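Local coordinates for protein geranyltranstransferase (IspA) (Helicobacter pylori, PDB 3LLW) that probably acts as a magnesium-dependent prenyltransferase of the farnesyl/geranylgeranyl diphosphate synthase family, joining isoprenoid units in terpenoid biosynthesis, at residues Tyr76-Leu81 with Ser136-Glu141; Tyr130-Leu135 with Lys150-Asn155. All blocks are in the same frame, centred on the assembly; numbering follows the deposited sequence.

Contact 1. Residues Tyr76-Leu81 with Ser136-Glu141; sequences YFKIAL and SNALLE
Leu140 reaches Tyr76-Leu81 with both of its methyl groups. Its CD1 meets CD1 of Ile79 tip to tip at 3.7 Å and lies 4.0 Å from CE1 of Tyr76, while its CD2 comes within 4.1 Å of that same CE1. The Tyr76 and Leu140 side chains cross at about a right angle. Tyr76 starts away from Ser136-Glu141 at CB, and it is CE1, on the flank of the ring, that comes back to the contact. Two residues before Leu140, the CB of Ala138 sits 4.0 Å from CG1 of Ile79, whose extended chain (chi2 168°) carries CD1 onward to Leu140. Backbones are closest here, with the CA atoms of Lys78 and Ala138 6.2 Å apart. In the all-helical prenyl synthase fold this is where the connection between helices 117-137 and 142-156 packs against helix 73-94: an inverse gamma turn centred on Leu139, closed by a weak bond from Leu140 N to Ala138 O, kinks the connection, and Glu141 occupies the N-cap position of the next helix. Lys78 borders the apolar patch, its extended chain laying CD 4.0 Å from the CA of Ala138. No hydrogen bond joins the two segments; NZ stands 3.6 Å from the carbonyl O of Asn137, and its salt bridge is with Glu75. The same carboxylate oxygen, OE2, also accepts from the backbone N of Leu139, so Glu75 ties the turn to helix 73-94. Further out, Leu148 backs Ile79, Ile145 touches Leu140 and the Tyr69 ring meets that of Tyr76.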
loop_
_atom_site.group_PDB
_atom_site.type_symbol
_atom_site.label_atom_id
_atom_site.label_comp_id
_atom_site.label_asym_id
_atom_site.label_seq_id
_atom_site.Cartn_x
_atom_site.Cartn_y
_atom_site.Cartn_z
ATOM N N TYR A 76 10.996 16.514 -0.606
ATOM C CA TYR A 76 9.840 16.870 -1.429
ATOM C C TYR A 76 9.765 15.990 -2.694
ATOM O O TYR A 76 8.681 15.622 -3.154
ATOM C CB TYR A 76 9.904 18.343 -1.808
ATOM C CG TYR A 76 9.804 19.309 -0.635
ATOM C CD1 TYR A 76 8.901 19.087 0.400
ATOM C CD2 TYR A 76 10.592 20.461 -0.584
ATOM C CE1 TYR A 76 8.789 19.978 1.468
ATOM C CE2 TYR A 76 10.498 21.358 0.483
ATOM C CZ TYR A 76 9.589 21.104 1.504
ATOM O OH TYR A 76 9.472 21.968 2.563
ATOM N N PHE A 77 10.927 15.648 -3.235
ATOM C CA PHE A 77 10.995 14.793 -4.405
ATOM C C PHE A 77 10.546 13.368 -4.045
ATOM O O PHE A 77 9.811 12.764 -4.796
ATOM C CB PHE A 77 12.403 14.800 -4.996
ATOM C CG PHE A 77 12.734 16.031 -5.802
ATOM C CD1 PHE A 77 11.769 16.993 -6.090
ATOM C CD2 PHE A 77 14.017 16.197 -6.323
ATOM C CE1 PHE A 77 12.082 18.116 -6.842
ATOM C CE2 PHE A 77 14.338 17.314 -7.092
ATOM C CZ PHE A 77 13.368 18.273 -7.354
ATOM N N LYS A 78 10.960 12.873 -2.878
ATOM C CA LYS A 78 10.496 11.589 -2.346
ATOM C C LYS A 78 8.967 11.509 -2.305
ATOM O O LYS A 78 8.382 10.572 -2.853
ATOM C CB LYS A 78 11.053 11.363 -0.944
ATOM C CG LYS A 78 12.468 10.831 -0.903
ATOM C CD LYS A 78 12.951 10.853 0.532
ATOM C CE LYS A 78 14.434 10.535 0.654
ATOM N NZ LYS A 78 14.889 10.705 2.075
ATOM N N ILE A 79 8.340 12.512 -1.681
ATOM C CA ILE A 79 6.889 12.655 -1.658
ATOM C C ILE A 79 6.242 12.700 -3.040
ATOM O O ILE A 79 5.249 12.006 -3.298
ATOM C CB ILE A 79 6.483 13.905 -0.878
ATOM C CG1 ILE A 79 6.986 13.787 0.574
ATOM C CG2 ILE A 79 4.981 14.108 -0.983
ATOM C CD1 ILE A 79 6.909 15.064 1.391
ATOM N N ALA A 80 6.810 13.511 -3.927
ATOM C CA ALA A 80 6.349 13.596 -5.306
ATOM C C ALA A 80 6.468 12.232 -6.003
ATOM O O ALA A 80 5.581 11.846 -6.767
ATOM C CB ALA A 80 7.152 14.652 -6.060
ATOM N N LEU A 81 7.556 11.521 -5.711
ATOM C CA LEU A 81 7.833 10.188 -6.257
ATOM C C LEU A 81 6.842 9.148 -5.712
ATOM O O LEU A 81 6.466 8.210 -6.432
ATOM C CB LEU A 81 9.283 9.765 -5.966
ATOM C CG LEU A 81 9.798 8.472 -6.629
ATOM C CD1 LEU A 81 9.459 8.422 -8.100
ATOM C CD2 LEU A 81 11.283 8.260 -6.407
ATOM N N SER A 136 6.915 7.694 4.260
ATOM C CA SER A 136 7.314 7.520 5.656
ATOM C C SER A 136 8.806 7.738 5.921
ATOM O O SER A 136 9.197 8.093 7.042
ATOM C CB SER A 136 6.846 6.166 6.202
ATOM O OG SER A 136 7.455 5.092 5.497
ATOM N N ASN A 137 9.631 7.563 4.893
ATOM C CA ASN A 137 11.063 7.866 5.000
ATOM C C ASN A 137 11.502 9.293 4.597
ATOM O O ASN A 137 12.677 9.641 4.722
ATOM C CB ASN A 137 11.879 6.807 4.262
ATOM C CG ASN A 137 11.980 5.513 5.054
ATOM O OD1 ASN A 137 12.803 5.395 5.959
ATOM N ND2 ASN A 137 11.128 4.543 4.729
ATOM N N ALA A 138 10.564 10.105 4.115
ATOM C CA ALA A 138 10.822 11.523 3.853
ATOM C C ALA A 138 10.983 12.290 5.169
ATOM O O ALA A 138 10.178 12.138 6.082
ATOM C CB ALA A 138 9.695 12.128 3.008
ATOM N N LEU A 139 12.022 13.115 5.251
ATOM C CA LEU A 139 12.406 13.774 6.505
ATOM C C LEU A 139 11.727 15.122 6.735
ATOM O O LEU A 139 12.379 16.169 6.680
ATOM C CB LEU A 139 13.929 13.954 6.572
ATOM C CG LEU A 139 14.865 12.758 6.400
ATOM C CD1 LEU A 139 16.305 13.243 6.495
ATOM C CD2 LEU A 139 14.586 11.648 7.420
ATOM N N LEU A 140 10.422 15.096 6.981
ATOM C CA LEU A 140 9.705 16.283 7.438
ATOM C C LEU A 140 9.153 15.969 8.826
ATOM O O LEU A 140 9.396 14.884 9.350
ATOM C CB LEU A 140 8.579 16.682 6.470
ATOM C CG LEU A 140 8.796 16.731 4.946
ATOM C CD1 LEU A 140 7.566 17.318 4.250
ATOM C CD2 LEU A 140 10.054 17.515 4.537
ATOM N N GLU A 141 8.424 16.912 9.421
ATOM C CA GLU A 141 7.872 16.737 10.764
ATOM C C GLU A 141 6.896 15.589 10.763
ATOM O O GLU A 141 6.126 15.431 9.815
ATOM C CB GLU A 141 7.179 18.007 11.250
ATOM C CG GLU A 141 8.133 19.088 11.733
ATOM C CD GLU A 141 7.445 20.435 11.886
ATOM O OE1 GLU A 141 7.206 21.112 10.857
ATOM O OE2 GLU A 141 7.146 20.816 13.041
#

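Contact 2. Residues Tyr130-Leu135 with Lys150-Asn155; sequences YSFELL and KILSAN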
loop_
_atom_site.group_PDB
_atom_site.type_symbol
_atom_site.label_atom_id
_atom_site.label_comp_id
_atom_site.label_asym_id
_atom_site.label_seq_id
_atom_site.Cartn_x
_atom_site.Cartn_y
_atom_site.Cartn_z
ATOM N N TYR A 130 5.416 0.518 -1.815
ATOM C CA TYR A 130 6.592 1.433 -1.909
ATOM C C TYR A 130 6.297 2.925 -1.749
ATOM O O TYR A 130 7.131 3.645 -1.206
ATOM C CB TYR A 130 7.405 1.205 -3.184
ATOM C CG TYR A 130 8.797 1.788 -3.139
ATOM C CD1 TYR A 130 9.202 2.729 -4.070
ATOM C CD2 TYR A 130 9.703 1.402 -2.154
ATOM C CE1 TYR A 130 10.489 3.265 -4.035
ATOM C CE2 TYR A 130 10.982 1.943 -2.097
ATOM C CZ TYR A 130 11.365 2.876 -3.042
ATOM O OH TYR A 130 12.637 3.416 -2.994
ATOM N N SER A 131 5.139 3.378 -2.238
ATOM C CA SER A 131 4.671 4.766 -2.085
ATOM C C SER A 131 4.597 5.185 -0.628
ATOM O O SER A 131 4.845 6.325 -0.281
ATOM C CB SER A 131 3.264 4.906 -2.660
ATOM O OG SER A 131 3.188 4.333 -3.946
ATOM N N PHE A 132 4.243 4.235 0.223
ATOM C CA PHE A 132 4.113 4.490 1.636
ATOM C C PHE A 132 5.444 4.418 2.361
ATOM O O PHE A 132 5.669 5.172 3.331
ATOM C CB PHE A 132 2.990 3.613 2.216
ATOM C CG PHE A 132 1.664 3.831 1.505
ATOM C CD1 PHE A 132 0.909 4.964 1.767
ATOM C CD2 PHE A 132 1.219 2.945 0.501
ATOM C CE1 PHE A 132 -0.294 5.209 1.094
ATOM C CE2 PHE A 132 0.009 3.182 -0.184
ATOM C CZ PHE A 132 -0.754 4.309 0.124
ATOM N N GLU A 133 6.350 3.584 1.851
ATOM C CA GLU A 133 7.726 3.534 2.341
ATOM C C GLU A 133 8.467 4.814 2.008
ATOM O O GLU A 133 9.130 5.378 2.879
ATOM C CB GLU A 133 8.496 2.325 1.801
ATOM C CG GLU A 133 9.864 2.114 2.487
ATOM C CD GLU A 133 10.586 0.832 2.064
ATOM O OE1 GLU A 133 10.230 0.228 1.021
ATOM O OE2 GLU A 133 11.523 0.432 2.789
ATOM N N LEU A 134 8.318 5.290 0.772
ATOM C CA LEU A 134 8.917 6.562 0.349
ATOM C C LEU A 134 8.431 7.712 1.222
ATOM O O LEU A 134 9.234 8.490 1.734
ATOM C CB LEU A 134 8.605 6.876 -1.120
ATOM C CG LEU A 134 9.412 6.191 -2.234
ATOM C CD1 LEU A 134 8.754 6.464 -3.568
ATOM C CD2 LEU A 134 10.900 6.621 -2.261
ATOM N N LEU A 135 7.117 7.786 1.404
ATOM C CA LEU A 135 6.482 8.869 2.171
ATOM C C LEU A 135 6.945 8.868 3.627
ATOM O O LEU A 135 7.366 9.892 4.140
ATOM C CB LEU A 135 4.969 8.710 2.084
ATOM C CG LEU A 135 4.048 9.866 1.739
ATOM C CD1 LEU A 135 4.670 10.741 0.704
ATOM C CD2 LEU A 135 2.722 9.318 1.230
ATOM N N LYS A 150 -2.289 9.713 5.324
ATOM C CA LYS A 150 -3.762 9.737 5.426
ATOM C C LYS A 150 -4.415 10.145 4.111
ATOM O O LYS A 150 -5.408 9.540 3.688
ATOM C CB LYS A 150 -4.257 10.769 6.464
ATOM C CG LYS A 150 -3.965 10.515 7.923
ATOM C CD LYS A 150 -4.833 11.467 8.774
ATOM C CE LYS A 150 -4.390 11.527 10.216
ATOM N NZ LYS A 150 -5.398 12.259 11.028
ATOM N N ILE A 151 -3.873 11.193 3.487
ATOM C CA ILE A 151 -4.399 11.698 2.219
ATOM C C ILE A 151 -4.212 10.695 1.067
ATOM O O ILE A 151 -5.182 10.337 0.407
ATOM C CB ILE A 151 -3.796 13.067 1.856
ATOM C CG1 ILE A 151 -4.281 14.132 2.855
ATOM C CG2 ILE A 151 -4.204 13.497 0.429
ATOM C CD1 ILE A 151 -3.547 15.431 2.731
ATOM N N LEU A 152 -2.982 10.235 0.858
ATOM C CA LEU A 152 -2.675 9.345 -0.280
ATOM C C LEU A 152 -3.389 7.989 -0.192
ATOM O O LEU A 152 -3.966 7.513 -1.179
ATOM C CB LEU A 152 -1.162 9.161 -0.430
ATOM C CG LEU A 152 -0.726 8.481 -1.742
ATOM C CD1 LEU A 152 -0.879 9.401 -2.967
ATOM C CD2 LEU A 152 0.695 7.975 -1.632
ATOM N N SER A 153 -3.368 7.394 0.998
ATOM C CA SER A 153 -4.094 6.159 1.278
ATOM C C SER A 153 -5.604 6.257 1.105
ATOM O O SER A 153 -6.201 5.343 0.506
ATOM C CB SER A 153 -3.753 5.615 2.666
ATOM O OG SER A 153 -4.128 6.552 3.689
ATOM N N ALA A 154 -6.228 7.328 1.614
ATOM C CA ALA A 154 -7.681 7.534 1.405
ATOM C C ALA A 154 -8.072 7.675 -0.063
ATOM O O ALA A 154 -9.070 7.111 -0.494
ATOM C CB ALA A 154 -8.196 8.727 2.174
ATOM N N ASN A 155 -7.278 8.434 -0.815
ATOM C CA ASN A 155 -7.630 8.823 -2.164
ATOM C C ASN A 155 -7.163 7.817 -3.223
ATOM O O ASN A 155 -7.716 7.770 -4.315
ATOM C CB ASN A 155 -7.073 10.213 -2.457
ATOM C CG ASN A 155 -7.831 11.309 -1.711
ATOM O OD1 ASN A 155 -8.882 11.762 -2.156
ATOM N ND2 ASN A 155 -7.306 11.718 -0.558
#
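The carbonyl O of Ile151 is gripped by two donors, both from Asn155: the backbone N at 3.1 Å and the side-chain ND2 at 2.7 Å. The second bond is nearly straight, with an N-H...O angle of 167°, although ND2 lies above the carbonyl plane. The acceptor stays close to the amide plane of Asn155, so the bond fixes the rotation of that group. Between the helices, by contrast, no hydrogen bond forms and the contact is mainly apolar. Leu152 is its central side chain. With CG anti to the backbone N, it sends CD2 to within 3.8 Å of CD2 of Leu135, 4.0 Å of CE1 of Phe132 and 4.1 Å of CB of Ser131. Leu135 crosses Leu152 obliquely, its chi1 of -132° being far from a staggered value. Phe132 presents an edge to the opposing backbone: the N of Ser153 lies near the ring plane, 3.8 Å from CE1, and the CB of Ser153 is equally near that atom. CB of Ser131 lies over one ring face, offset toward the rim. Both serine hydroxyls turn back into their own helices, Ser131 OG bonding to Leu127 O and Ser153 OG to Ile149 O, which satisfies these buried groups. The Phe132 ring also stacks on Phe132 of the second subunit, and Ser153 packs on Glu133 of the same second subunit. At 169° between directions and 11.1 Å between axes, the segments run antiparallel, as neighbouring arms of the hairpin of helices 117-137 and 142-156, part of the all-helical prenyl synthase fold, placed at the dimer interface.

How the contacts relate
From the N terminus, the chain first passes Tyr76-Leu81 on helix 73-94, then Tyr130-Leu135, Ser136-Glu141 and finally Lys150-Asn155. Contact 1 closes a loop with 54 intervening residues, including the short two-stranded sheet; contact 2 closes one with 14. The loops cross, because Tyr130-Leu135 lies inside the first and Lys150-Asn155 beyond its end. Helix 117-137 serves both, so helices 73-94, 117-137 and 142-156 are tied together. The contact centres are 10 Å apart, and they touch directly: CA of Ile79 is 3.8 Å from CD1 of Leu135, and CG of Leu81 lies equally close to CD1 of Leu134. Both contacts also touch the second subunit.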